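Local coordinates for protein delta-endotoxin CYTB (Bacillus thuringiensis serovar kyushuensis, PDB 1CBY) that kills the larvae of dipteran insects by making pores in the epithelial cell membrane of the midgut, and is held here as its inactive dimeric protoxin, at residues L33-S38 / D235-N240; N42-F47 / E152-W157; L60-Q65 / V239-L244; S90-T95 / L220-A225. All coordinates share one frame; numbering follows the deposited sequence.

Contact 1: L33-S38 / D235-N240; sequences LTVPSS and DIFNVN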
loop_
_atom_site.group_PDB
_atom_site.type_symbol
_atom_site.label_atom_id
_atom_site.label_comp_id
_atom_site.label_asym_id
_atom_site.label_seq_id
_atom_site.Cartn_x
_atom_site.Cartn_y
_atom_site.Cartn_z
ATOM N N LEU A 33 -4.270 -0.218 4.216
ATOM C CA LEU A 33 -4.986 -0.746 5.365
ATOM C C LEU A 33 -4.460 -2.082 5.864
ATOM O O LEU A 33 -4.405 -3.063 5.113
ATOM C CB LEU A 33 -6.463 -0.932 5.014
ATOM C CG LEU A 33 -7.538 -0.215 5.830
ATOM C CD1 LEU A 33 -8.877 -0.855 5.501
ATOM C CD2 LEU A 33 -7.262 -0.310 7.321
ATOM N N THR A 34 -4.086 -2.115 7.136
ATOM C CA THR A 34 -3.633 -3.340 7.771
ATOM C C THR A 34 -4.568 -3.442 8.967
ATOM O O THR A 34 -4.467 -2.673 9.924
ATOM C CB THR A 34 -2.172 -3.267 8.209
ATOM O OG1 THR A 34 -1.366 -2.865 7.096
ATOM C CG2 THR A 34 -1.703 -4.639 8.675
ATOM N N VAL A 35 -5.539 -4.335 8.850
ATOM C CA VAL A 35 -6.545 -4.530 9.879
ATOM C C VAL A 35 -6.621 -6.025 10.223
ATOM O O VAL A 35 -6.473 -6.869 9.337
ATOM C CB VAL A 35 -7.916 -4.021 9.353
ATOM C CG1 VAL A 35 -8.437 -4.912 8.238
ATOM C CG2 VAL A 35 -8.908 -3.939 10.452
ATOM N N PRO A 36 -6.763 -6.371 11.521
ATOM C CA PRO A 36 -6.848 -7.779 11.933
ATOM C C PRO A 36 -8.011 -8.514 11.265
ATOM O O PRO A 36 -9.146 -8.046 11.294
ATOM C CB PRO A 36 -6.998 -7.690 13.457
ATOM C CG PRO A 36 -7.472 -6.287 13.703
ATOM C CD PRO A 36 -6.710 -5.490 12.700
ATOM N N SER A 37 -7.708 -9.660 10.663
ATOM C CA SER A 37 -8.695 -10.460 9.942
ATOM C C SER A 37 -9.420 -11.490 10.802
ATOM O O SER A 37 -8.883 -11.976 11.798
ATOM C CB SER A 37 -8.018 -11.166 8.759
ATOM O OG SER A 37 -8.957 -11.852 7.946
ATOM N N SER A 38 -10.644 -11.820 10.396
ATOM C CA SER A 38 -11.463 -12.809 11.088
ATOM C C SER A 38 -11.101 -14.222 10.636
ATOM O O SER A 38 -11.451 -15.201 11.293
ATOM C CB SER A 38 -12.951 -12.554 10.827
ATOM O OG SER A 38 -13.415 -11.413 11.535
ATOM N N ASP A 235 -19.370 -5.124 10.412
ATOM C CA ASP A 235 -20.033 -6.318 9.906
ATOM C C ASP A 235 -19.285 -6.808 8.680
ATOM O O ASP A 235 -19.084 -8.008 8.500
ATOM C CB ASP A 235 -21.487 -6.017 9.518
ATOM C CG ASP A 235 -22.378 -5.724 10.718
ATOM O OD1 ASP A 235 -21.858 -5.442 11.823
ATOM O OD2 ASP A 235 -23.618 -5.768 10.549
ATOM N N ILE A 236 -18.846 -5.864 7.856
ATOM C CA ILE A 236 -18.119 -6.199 6.638
ATOM C C ILE A 236 -16.844 -6.986 6.940
ATOM O O ILE A 236 -16.623 -8.054 6.375
ATOM C CB ILE A 236 -17.794 -4.923 5.803
ATOM C CG1 ILE A 236 -19.095 -4.289 5.298
ATOM C CG2 ILE A 236 -16.889 -5.264 4.625
ATOM C CD1 ILE A 236 -18.900 -3.047 4.469
ATOM N N PHE A 237 -16.040 -6.500 7.877
ATOM C CA PHE A 237 -14.798 -7.181 8.216
ATOM C C PHE A 237 -14.943 -8.431 9.084
ATOM O O PHE A 237 -13.953 -9.094 9.388
ATOM C CB PHE A 237 -13.798 -6.193 8.815
ATOM C CG PHE A 237 -13.303 -5.172 7.826
ATOM C CD1 PHE A 237 -13.993 -3.981 7.627
ATOM C CD2 PHE A 237 -12.168 -5.420 7.061
ATOM C CE1 PHE A 237 -13.562 -3.054 6.678
ATOM C CE2 PHE A 237 -11.731 -4.497 6.110
ATOM C CZ PHE A 237 -12.429 -3.314 5.919
ATOM N N ASN A 238 -16.168 -8.761 9.480
ATOM C CA ASN A 238 -16.416 -9.959 10.286
ATOM C C ASN A 238 -16.635 -11.174 9.396
ATOM O O ASN A 238 -16.644 -12.310 9.874
ATOM C CB ASN A 238 -17.644 -9.780 11.183
ATOM C CG ASN A 238 -17.328 -9.093 12.500
ATOM O OD1 ASN A 238 -18.217 -8.896 13.327
ATOM N ND2 ASN A 238 -16.066 -8.731 12.708
ATOM N N VAL A 239 -16.855 -10.930 8.108
ATOM C CA VAL A 239 -17.086 -12.007 7.151
ATOM C C VAL A 239 -15.857 -12.914 7.089
ATOM O O VAL A 239 -14.724 -12.437 7.064
ATOM C CB VAL A 239 -17.409 -11.440 5.738
ATOM C CG1 VAL A 239 -17.606 -12.569 4.736
ATOM C CG2 VAL A 239 -18.658 -10.559 5.790
ATOM N N ASN A 240 -16.084 -14.221 7.086
ATOM C CA ASN A 240 -14.983 -15.177 7.034
ATOM C C ASN A 240 -14.835 -15.752 5.638
ATOM O O ASN A 240 -15.498 -15.297 4.711
ATOM C CB ASN A 240 -15.180 -16.294 8.067
ATOM C CG ASN A 240 -16.496 -17.047 7.903
ATOM O OD1 ASN A 240 -16.878 -17.809 8.784
ATOM N ND2 ASN A 240 -17.191 -16.840 6.791
HETATM O O HOH W 1 -12.043 -12.508 7.418
HETATM O O HOH W 2 -11.540 -9.875 8.333
#
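Ser38 reaches the backbone of Phe237, near the end of helix 233-237, with a very short side chain. Its CB lies 3.8 Å from Asn238 O. One bond further on, Ser38 OG is anti to the carbonyl carbon of its own residue (chi1 -73°) and donates to Phe237 O at 3.2 Å, coming in within the carbonyl plane and on a lone pair. The same acceptor takes a second bond from a water molecule that also accepts from Ser38 N, so Phe237 O holds Ser38 OG directly and Ser38 N through the water. A second water donates to both Ser37 OG and Val239 O. Ser38 is the N-terminal processing stop, and the strand before it, 28-36, belongs to the N-terminal arm that pairs in antiparallel fashion with a strand of the second subunit, consistent with the polar seam lying where the arm joins the toxin body. Deeper in, the contact is apolar. The Phe237 ring is met obliquely by Val35 CG1, 3.9 Å from Phe237 CE2, and by Leu33 CD1, 4.3 Å from Phe237 CZ. Leu58 of helix 54-63 and Pro51 of the second subunit also pack on Phe237.

Contact 2: N42-F47 / E152-W157; sequences NFNTVF and EAWIFW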
loop_
_atom_site.group_PDB
_atom_site.type_symbol
_atom_site.label_atom_id
_atom_site.label_comp_id
_atom_site.label_asym_id
_atom_site.label_seq_id
_atom_site.Cartn_x
_atom_site.Cartn_y
_atom_site.Cartn_z
ATOM N N ASN A 42 -3.804 -14.879 2.963
ATOM C CA ASN A 42 -2.474 -15.021 2.377
ATOM C C ASN A 42 -2.370 -14.293 1.038
ATOM O O ASN A 42 -1.645 -14.719 0.136
ATOM C CB ASN A 42 -2.140 -16.506 2.208
ATOM C CG ASN A 42 -2.117 -17.247 3.533
ATOM O OD1 ASN A 42 -3.029 -18.009 3.847
ATOM N ND2 ASN A 42 -1.081 -17.013 4.323
ATOM N N PHE A 43 -3.071 -13.170 0.933
ATOM C CA PHE A 43 -3.095 -12.368 -0.284
ATOM C C PHE A 43 -2.680 -10.933 -0.023
ATOM O O PHE A 43 -3.061 -10.348 0.992
ATOM C CB PHE A 43 -4.512 -12.332 -0.879
ATOM C CG PHE A 43 -4.783 -13.399 -1.893
ATOM C CD1 PHE A 43 -4.053 -13.458 -3.075
ATOM C CD2 PHE A 43 -5.777 -14.346 -1.674
ATOM C CE1 PHE A 43 -4.307 -14.447 -4.030
ATOM C CE2 PHE A 43 -6.040 -15.340 -2.621
ATOM C CZ PHE A 43 -5.302 -15.389 -3.802
ATOM N N ASN A 44 -1.852 -10.394 -0.913
ATOM C CA ASN A 44 -1.453 -8.993 -0.840
ATOM C C ASN A 44 -2.583 -8.378 -1.680
ATOM O O ASN A 44 -2.659 -8.574 -2.901
ATOM C CB ASN A 44 -0.093 -8.772 -1.502
ATOM C CG ASN A 44 0.542 -7.437 -1.123
ATOM O OD1 ASN A 44 1.703 -7.191 -1.444
ATOM N ND2 ASN A 44 -0.206 -6.576 -0.443
ATOM N N THR A 45 -3.509 -7.720 -1.001
ATOM C CA THR A 45 -4.677 -7.152 -1.645
ATOM C C THR A 45 -4.592 -5.695 -2.117
ATOM O O THR A 45 -4.100 -4.819 -1.400
ATOM C CB THR A 45 -5.882 -7.333 -0.721
ATOM O OG1 THR A 45 -5.867 -8.665 -0.195
ATOM C CG2 THR A 45 -7.165 -7.139 -1.476
ATOM N N VAL A 46 -5.072 -5.455 -3.336
ATOM C CA VAL A 46 -5.099 -4.122 -3.935
ATOM C C VAL A 46 -6.525 -3.883 -4.426
ATOM O O VAL A 46 -7.025 -4.615 -5.285
ATOM C CB VAL A 46 -4.104 -4.001 -5.118
ATOM C CG1 VAL A 46 -4.253 -2.654 -5.808
ATOM C CG2 VAL A 46 -2.679 -4.159 -4.623
ATOM N N PHE A 47 -7.187 -2.886 -3.842
ATOM C CA PHE A 47 -8.568 -2.535 -4.182
ATOM C C PHE A 47 -8.696 -1.155 -4.819
ATOM O O PHE A 47 -8.310 -0.150 -4.217
ATOM C CB PHE A 47 -9.450 -2.526 -2.924
ATOM C CG PHE A 47 -9.917 -3.888 -2.467
ATOM C CD1 PHE A 47 -9.526 -5.047 -3.123
ATOM C CD2 PHE A 47 -10.761 -3.999 -1.364
ATOM C CE1 PHE A 47 -9.968 -6.290 -2.689
ATOM C CE2 PHE A 47 -11.206 -5.236 -0.923
ATOM C CZ PHE A 47 -10.809 -6.382 -1.586
ATOM N N GLU A 152 5.563 -12.001 6.217
ATOM C CA GLU A 152 4.218 -11.602 5.816
ATOM C C GLU A 152 3.565 -12.829 5.194
ATOM O O GLU A 152 4.231 -13.619 4.534
ATOM C CB GLU A 152 4.275 -10.462 4.801
ATOM C CG GLU A 152 4.975 -9.194 5.298
ATOM C CD GLU A 152 4.193 -8.433 6.365
ATOM O OE1 GLU A 152 3.079 -8.859 6.737
ATOM O OE2 GLU A 152 4.696 -7.388 6.830
ATOM N N ALA A 153 2.257 -12.963 5.360
ATOM C CA ALA A 153 1.525 -14.122 4.848
ATOM C C ALA A 153 1.488 -14.351 3.341
ATOM O O ALA A 153 1.326 -15.489 2.897
ATOM C CB ALA A 153 0.109 -14.124 5.401
ATOM N N TRP A 154 1.609 -13.287 2.553
ATOM C CA TRP A 154 1.553 -13.419 1.097
ATOM C C TRP A 154 2.806 -13.988 0.446
ATOM O O TRP A 154 2.813 -14.245 -0.760
ATOM C CB TRP A 154 1.153 -12.094 0.434
ATOM C CG TRP A 154 2.079 -10.953 0.693
ATOM C CD1 TRP A 154 3.234 -10.673 0.030
ATOM C CD2 TRP A 154 1.921 -9.927 1.678
ATOM N NE1 TRP A 154 3.807 -9.533 0.542
ATOM C CE2 TRP A 154 3.021 -9.056 1.554
ATOM C CE3 TRP A 154 0.952 -9.659 2.651
ATOM C CZ2 TRP A 154 3.182 -7.935 2.366
ATOM C CZ3 TRP A 154 1.109 -8.542 3.457
ATOM C CH2 TRP A 154 2.220 -7.694 3.310
ATOM N N ILE A 155 3.863 -14.179 1.229
ATOM C CA ILE A 155 5.095 -14.739 0.684
ATOM C C ILE A 155 5.563 -15.979 1.445
ATOM O O ILE A 155 5.719 -15.952 2.662
ATOM C CB ILE A 155 6.229 -13.686 0.595
ATOM C CG1 ILE A 155 7.497 -14.333 0.034
ATOM C CG2 ILE A 155 6.467 -13.027 1.949
ATOM C CD1 ILE A 155 8.581 -13.347 -0.308
ATOM N N PHE A 156 5.764 -17.069 0.711
ATOM C CA PHE A 156 6.207 -18.333 1.288
ATOM C C PHE A 156 7.486 -18.805 0.611
ATOM O O PHE A 156 7.471 -19.171 -0.566
ATOM C CB PHE A 156 5.122 -19.400 1.114
ATOM C CG PHE A 156 5.505 -20.754 1.650
ATOM C CD1 PHE A 156 5.637 -20.966 3.017
ATOM C CD2 PHE A 156 5.718 -21.821 0.784
ATOM C CE1 PHE A 156 5.971 -22.218 3.513
ATOM C CE2 PHE A 156 6.054 -23.078 1.271
ATOM C CZ PHE A 156 6.179 -23.277 2.637
ATOM N N TRP A 157 8.585 -18.805 1.358
ATOM C CA TRP A 157 9.872 -19.243 0.829
ATOM C C TRP A 157 9.967 -20.763 0.846
ATOM O O TRP A 157 9.163 -21.439 1.489
ATOM C CB TRP A 157 11.021 -18.669 1.658
ATOM C CG TRP A 157 10.963 -17.185 1.872
ATOM C CD1 TRP A 157 10.297 -16.528 2.867
ATOM C CD2 TRP A 157 11.651 -16.174 1.114
ATOM N NE1 TRP A 157 10.537 -15.181 2.785
ATOM C CE2 TRP A 157 11.361 -14.933 1.721
ATOM C CE3 TRP A 157 12.485 -16.200 -0.009
ATOM C CZ2 TRP A 157 11.878 -13.725 1.243
ATOM C CZ3 TRP A 157 12.998 -15.000 -0.486
ATOM C CH2 TRP A 157 12.692 -13.778 0.142
#
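Asn44 lays its carboxamide flat over the indole of Trp154, the two planes only 18° apart, with Asn44 CG above the middle of the ring system. CG is anti to the backbone N in Asn44, which carries the amide out along the indole. Asn44 CB sits over the five-membered ring of Trp154 in a CH-pi contact, 4.0 Å from the ring centroid. Asn44 OD1 hovers above the same face, 3.7 Å from Trp154 NE1, but the polar ends are bonded to other residues: OD1 to the hydroxyl of Tyr169, NE1 to Gln149. Glu152 CB touches the opposite face of the indole toward its rim. Trp154 adopts the crowded first torsion, with CG between N and the carbonyl carbon (chi1 60°), and stands in the type I turn from Glu152 to Ile155 that leads into strand 155-158. Both that strand and strand 44-48 pair with strand 165-175 of the central mixed sheet, antiparallel and parallel respectively, and their N-terminal ends meet here. Asn42 ND2 donates to Ala153 O at 3.2 Å along a nearly straight line (162° at the hydrogen), though it approaches from above the carbonyl plane. On the backbone, Asn42 O receives a CA-H...O contact from Trp154 CA at 3.6 Å, while Asn170 ND2 supplies its hydrogen bond. Strand 44-48 also pairs in parallel with a strand of the second subunit, whose His30 ring meets that of Trp154.

Contact 3: L60-Q65 / V239-L244; sequences LANAFQ and VNNYNL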
loop_
_atom_site.group_PDB
_atom_site.type_symbol
_atom_site.label_atom_id
_atom_site.label_comp_id
_atom_site.label_asym_id
_atom_site.label_seq_id
_atom_site.Cartn_x
_atom_site.Cartn_y
_atom_site.Cartn_z
ATOM N N LEU A 60 -15.347 -11.449 -2.677
ATOM C CA LEU A 60 -14.626 -12.105 -3.763
ATOM C C LEU A 60 -13.199 -12.444 -3.347
ATOM O O LEU A 60 -12.694 -13.526 -3.652
ATOM C CB LEU A 60 -14.634 -11.215 -5.012
ATOM C CG LEU A 60 -15.973 -11.148 -5.758
ATOM C CD1 LEU A 60 -16.119 -9.843 -6.524
ATOM C CD2 LEU A 60 -16.091 -12.341 -6.685
ATOM N N ALA A 61 -12.565 -11.532 -2.620
ATOM C CA ALA A 61 -11.204 -11.753 -2.150
ATOM C C ALA A 61 -11.148 -12.989 -1.241
ATOM O O ALA A 61 -10.373 -13.917 -1.489
ATOM C CB ALA A 61 -10.703 -10.525 -1.404
ATOM N N ASN A 62 -12.004 -13.011 -0.219
ATOM C CA ASN A 62 -12.061 -14.123 0.730
ATOM C C ASN A 62 -12.358 -15.452 0.068
ATOM O O ASN A 62 -11.797 -16.476 0.459
ATOM C CB ASN A 62 -13.103 -13.871 1.817
ATOM C CG ASN A 62 -12.703 -12.765 2.763
ATOM O OD1 ASN A 62 -11.575 -12.258 2.714
ATOM N ND2 ASN A 62 -13.624 -12.378 3.634
ATOM N N ALA A 63 -13.247 -15.445 -0.920
ATOM C CA ALA A 63 -13.609 -16.670 -1.621
ATOM C C ALA A 63 -12.388 -17.313 -2.253
ATOM O O ALA A 63 -12.260 -18.537 -2.267
ATOM C CB ALA A 63 -14.660 -16.391 -2.678
ATOM N N PHE A 64 -11.471 -16.495 -2.753
ATOM C CA PHE A 64 -10.273 -17.034 -3.382
ATOM C C PHE A 64 -9.163 -17.455 -2.424
ATOM O O PHE A 64 -8.124 -17.963 -2.857
ATOM C CB PHE A 64 -9.763 -16.097 -4.473
ATOM C CG PHE A 64 -10.593 -16.142 -5.724
ATOM C CD1 PHE A 64 -10.561 -17.262 -6.550
ATOM C CD2 PHE A 64 -11.430 -15.085 -6.062
ATOM C CE1 PHE A 64 -11.350 -17.333 -7.688
ATOM C CE2 PHE A 64 -12.225 -15.144 -7.200
ATOM C CZ PHE A 64 -12.185 -16.270 -8.014
ATOM N N GLN A 65 -9.395 -17.279 -1.124
ATOM C CA GLN A 65 -8.423 -17.694 -0.116
ATOM C C GLN A 65 -8.325 -19.210 -0.212
ATOM O O GLN A 65 -7.238 -19.779 -0.161
ATOM C CB GLN A 65 -8.897 -17.318 1.288
ATOM C CG GLN A 65 -8.911 -15.830 1.586
ATOM C CD GLN A 65 -7.523 -15.239 1.754
ATOM O OE1 GLN A 65 -6.519 -15.956 1.815
ATOM N NE2 GLN A 65 -7.457 -13.920 1.825
ATOM N N VAL A 239 -16.855 -10.930 8.108
ATOM C CA VAL A 239 -17.086 -12.007 7.151
ATOM C C VAL A 239 -15.857 -12.914 7.089
ATOM O O VAL A 239 -14.724 -12.437 7.064
ATOM C CB VAL A 239 -17.409 -11.440 5.738
ATOM C CG1 VAL A 239 -17.606 -12.569 4.736
ATOM C CG2 VAL A 239 -18.658 -10.559 5.790
ATOM N N ASN A 240 -16.084 -14.221 7.086
ATOM C CA ASN A 240 -14.983 -15.177 7.034
ATOM C C ASN A 240 -14.835 -15.752 5.638
ATOM O O ASN A 240 -15.498 -15.297 4.711
ATOM C CB ASN A 240 -15.180 -16.294 8.067
ATOM C CG ASN A 240 -16.496 -17.047 7.903
ATOM O OD1 ASN A 240 -16.878 -17.809 8.784
ATOM N ND2 ASN A 240 -17.191 -16.840 6.791
ATOM N N ASN A 241 -14.000 -16.773 5.488
ATOM C CA ASN A 241 -13.787 -17.382 4.180
ATOM C C ASN A 241 -14.716 -18.567 3.939
ATOM O O ASN A 241 -14.345 -19.511 3.246
ATOM C CB ASN A 241 -12.335 -17.853 4.041
ATOM C CG ASN A 241 -11.326 -16.801 4.458
ATOM O OD1 ASN A 241 -10.231 -17.131 4.902
ATOM N ND2 ASN A 241 -11.686 -15.534 4.321
ATOM N N TYR A 242 -15.928 -18.518 4.481
ATOM C CA TYR A 242 -16.851 -19.637 4.324
ATOM C C TYR A 242 -18.240 -19.214 3.884
ATOM O O TYR A 242 -18.705 -18.131 4.235
ATOM C CB TYR A 242 -16.916 -20.447 5.628
ATOM C CG TYR A 242 -15.595 -21.100 5.988
ATOM C CD1 TYR A 242 -14.601 -20.391 6.664
ATOM C CD2 TYR A 242 -15.316 -22.409 5.600
ATOM C CE1 TYR A 242 -13.363 -20.965 6.931
ATOM C CE2 TYR A 242 -14.080 -22.995 5.866
ATOM C CZ TYR A 242 -13.111 -22.267 6.527
ATOM O OH TYR A 242 -11.882 -22.834 6.765
ATOM N N ASN A 243 -18.901 -20.093 3.129
ATOM C CA ASN A 243 -20.243 -19.847 2.606
ATOM C C ASN A 243 -20.221 -18.614 1.713
ATOM O O ASN A 243 -20.836 -17.591 2.022
ATOM C CB ASN A 243 -21.250 -19.674 3.747
ATOM C CG ASN A 243 -21.227 -20.830 4.715
ATOM O OD1 ASN A 243 -21.403 -21.979 4.323
ATOM N ND2 ASN A 243 -21.009 -20.531 5.988
ATOM N N LEU A 244 -19.480 -18.709 0.611
ATOM C CA LEU A 244 -19.364 -17.594 -0.321
ATOM C C LEU A 244 -19.646 -17.938 -1.785
ATOM O O LEU A 244 -19.947 -17.045 -2.584
ATOM C CB LEU A 244 -17.989 -16.926 -0.184
ATOM C CG LEU A 244 -17.667 -16.250 1.152
ATOM C CD1 LEU A 244 -16.309 -15.594 1.093
ATOM C CD2 LEU A 244 -18.729 -15.222 1.497
#
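The C-terminal end of helix 54-63 packs against the irregular tail that follows helix 233-237, a contact between a helix end and a C-terminal loop in the single-domain alpha/beta fold of Cyt toxins, made by side-chain packing without a direct hydrogen bond between the segments. Asn62 carries the helix side of the contact. Its CG is anti to the carbonyl carbon (chi1 -70°), which lifts the amide off the helix toward the tail. Asn62 ND2 stops 3.6 Å from both Val239 O and Asn240 O, too loose to count as bonded, whereas Asn62 OD1 is gripped by Lys29 of the second subunit. Val239, with CG1 anti to its backbone N, brings that methyl to 4.1 Å from Asn62 ND2. The side chain of Asn241 crosses that of Asn62 at about a right angle, with the amide planes 61° apart. Against Gln65 it lies almost parallel, Asn241 CG being 3.9 Å from Gln65 CG. Gln65 is bent at its second torsion (chi2 -72°), so that CB and CG serve as the touching surface and the amide turns away to Asp41 and Asn42. Asn241 is tied through its own backbone N to Asp39, next to the processing stop Ser38. Leu244, poorly ordered, has CG anti to its carbonyl carbon and ends with CD1 3.7 Å from Asn62 CB and 4.2 Å from Ala63 CB.

Contact 4: S90-T95 / L220-A225; sequences SAIVKT and LTLVQA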
loop_
_atom_site.group_PDB
_atom_site.type_symbol
_atom_site.label_atom_id
_atom_site.label_comp_id
_atom_site.label_asym_id
_atom_site.label_seq_id
_atom_site.Cartn_x
_atom_site.Cartn_y
_atom_site.Cartn_z
ATOM N N SER A 90 -21.428 -14.147 -12.264
ATOM C CA SER A 90 -20.103 -13.771 -12.728
ATOM C C SER A 90 -19.722 -14.548 -13.979
ATOM O O SER A 90 -20.491 -15.382 -14.453
ATOM C CB SER A 90 -19.077 -14.028 -11.617
ATOM O OG SER A 90 -19.145 -15.363 -11.145
ATOM N N ALA A 91 -18.534 -14.272 -14.507
ATOM C CA ALA A 91 -18.035 -14.948 -15.696
ATOM C C ALA A 91 -16.516 -14.844 -15.739
ATOM O O ALA A 91 -15.951 -13.794 -15.422
ATOM C CB ALA A 91 -18.639 -14.326 -16.947
ATOM N N ILE A 92 -15.861 -15.944 -16.103
ATOM C CA ILE A 92 -14.404 -15.990 -16.191
ATOM C C ILE A 92 -13.963 -15.427 -17.534
ATOM O O ILE A 92 -14.217 -16.022 -18.580
ATOM C CB ILE A 92 -13.877 -17.433 -16.049
ATOM C CG1 ILE A 92 -14.301 -18.015 -14.701
ATOM C CG2 ILE A 92 -12.368 -17.459 -16.181
ATOM C CD1 ILE A 92 -13.859 -19.438 -14.492
ATOM N N VAL A 93 -13.315 -14.270 -17.492
ATOM C CA VAL A 93 -12.845 -13.592 -18.695
ATOM C C VAL A 93 -11.668 -14.278 -19.377
ATOM O O VAL A 93 -11.765 -14.668 -20.538
ATOM C CB VAL A 93 -12.478 -12.123 -18.392
ATOM C CG1 VAL A 93 -11.822 -11.476 -19.591
ATOM C CG2 VAL A 93 -13.720 -11.353 -18.006
ATOM N N LYS A 94 -10.564 -14.436 -18.658
ATOM C CA LYS A 94 -9.367 -15.044 -19.225
ATOM C C LYS A 94 -8.574 -15.697 -18.102
ATOM O O LYS A 94 -8.609 -15.222 -16.967
ATOM C CB LYS A 94 -8.529 -13.946 -19.898
ATOM C CG LYS A 94 -7.602 -14.397 -21.022
ATOM C CD LYS A 94 -6.233 -14.827 -20.512
ATOM C CE LYS A 94 -5.321 -15.227 -21.667
ATOM N NZ LYS A 94 -3.948 -15.592 -21.221
ATOM N N THR A 95 -7.904 -16.805 -18.398
ATOM C CA THR A 95 -7.102 -17.500 -17.395
ATOM C C THR A 95 -5.685 -17.636 -17.927
ATOM O O THR A 95 -5.447 -17.425 -19.114
ATOM C CB THR A 95 -7.655 -18.925 -17.069
ATOM O OG1 THR A 95 -7.694 -19.721 -18.259
ATOM C CG2 THR A 95 -9.059 -18.850 -16.476
ATOM N N LEU A 220 -6.373 -15.551 -13.233
ATOM C CA LEU A 220 -7.646 -15.632 -13.920
ATOM C C LEU A 220 -8.418 -14.375 -13.567
ATOM O O LEU A 220 -8.315 -13.875 -12.444
ATOM C CB LEU A 220 -8.436 -16.876 -13.507
ATOM C CG LEU A 220 -9.189 -16.901 -12.179
ATOM C CD1 LEU A 220 -10.186 -18.036 -12.203
ATOM C CD2 LEU A 220 -8.225 -17.059 -11.019
ATOM N N THR A 221 -9.115 -13.817 -14.550
ATOM C CA THR A 221 -9.911 -12.620 -14.328
ATOM C C THR A 221 -11.375 -13.009 -14.338
ATOM O O THR A 221 -11.851 -13.672 -15.261
ATOM C CB THR A 221 -9.658 -11.562 -15.405
ATOM O OG1 THR A 221 -8.245 -11.389 -15.577
ATOM C CG2 THR A 221 -10.278 -10.240 -14.987
ATOM N N LEU A 222 -12.082 -12.610 -13.291
ATOM C CA LEU A 222 -13.493 -12.916 -13.156
ATOM C C LEU A 222 -14.288 -11.626 -12.991
ATOM O O LEU A 222 -13.874 -10.726 -12.256
ATOM C CB LEU A 222 -13.704 -13.815 -11.935
ATOM C CG LEU A 222 -15.144 -14.187 -11.595
ATOM C CD1 LEU A 222 -15.267 -15.696 -11.474
ATOM C CD2 LEU A 222 -15.574 -13.490 -10.314
ATOM N N VAL A 223 -15.383 -11.504 -13.729
ATOM C CA VAL A 223 -16.230 -10.328 -13.612
ATOM C C VAL A 223 -17.539 -10.772 -12.971
ATOM O O VAL A 223 -18.046 -11.853 -13.274
ATOM C CB VAL A 223 -16.513 -9.650 -14.982
ATOM C CG1 VAL A 223 -15.225 -9.077 -15.563
ATOM C CG2 VAL A 223 -17.170 -10.631 -15.950
ATOM N N GLN A 224 -18.044 -9.972 -12.039
ATOM C CA GLN A 224 -19.297 -10.272 -11.357
ATOM C C GLN A 224 -20.179 -9.032 -11.382
ATOM O O GLN A 224 -19.687 -7.912 -11.233
ATOM C CB GLN A 224 -19.039 -10.679 -9.912
ATOM C CG GLN A 224 -20.310 -10.898 -9.115
ATOM C CD GLN A 224 -20.034 -11.171 -7.657
ATOM O OE1 GLN A 224 -19.344 -10.396 -6.990
ATOM N NE2 GLN A 224 -20.559 -12.278 -7.152
ATOM N N ALA A 225 -21.477 -9.232 -11.576
ATOM C CA ALA A 225 -22.422 -8.127 -11.627
ATOM C C ALA A 225 -22.279 -7.272 -10.378
ATOM O O ALA A 225 -22.151 -7.797 -9.270
ATOM C CB ALA A 225 -23.838 -8.657 -11.748
#
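Strands 90-95 and 220-225 run antiparallel at 156°, with their axes 4.5 Å apart at closest approach, as neighbours in the mixed sheet. The more buried side is the face of Ile92, Thr95, Leu220 and Leu222, covered by helices 77-84 and 54-63. Leu222, its CG anti to the backbone N, spreads its two methyls: CD1 comes 4.1 Å from Ile92 CG1, and CD2 lies 3.8 Å from Ser90 CB. Further along, Thr95 CG2 sits 3.6 Å from Leu220 CB. Ala91 and Val93, both exposed, mark the solvent side, though side chains still touch there. Val93 crosses Val223 at about a right angle, CG2 to Val223 CG1 at 3.7 Å, and Lys94 leads its amine away from the partner strand. Thr221 is the buried exception, its hydroxyl bonded to Val121 O. A beta bulge shifts the register: Val93 and Lys94 both stand opposite Thr221, whose O accepts from Val93 N at 2.7 Å while its N donates to Lys94 O at 2.8 Å. Before the bulge, Val223 N binds Ala91 O almost straight, at 171°. Main-chain bonding therefore carries the pairing through the bulge, and side chains pack on both faces; on the helix-covered one Leu220 and Leu222 supply a buried apolar surface, and the polar ends of Ser90 and Gln224 are bonded by Ile87 O and by Gln56 and Pro88.

Along the chain the first halves of contacts 1, 2, 3 and 4 come in that order, and the partners follow as 152-157, 220-225, 235-240 and 239-244; contacts 1 and 3 thus end on one shared C-terminal tail, their centres 11 Å apart. Contacts 2 and 4 reach the same mixed sheet, with centres 21 Å apart, and the 60-65 segment, which ends helix 54-63, reaches both: Gln65 probably hydrogen-bonds Asn42 of contact 2, and Leu60 packs on Leu222 and Gln224 of contact 4. Contact 4 is nested within the loops closed by contacts 1 and 3. Contacts 1, 2 and 3 all touch the second subunit, placing the N-terminal processing stop beside the interface of the inactive protoxin dimer, whereas contact 4 is untouched by it.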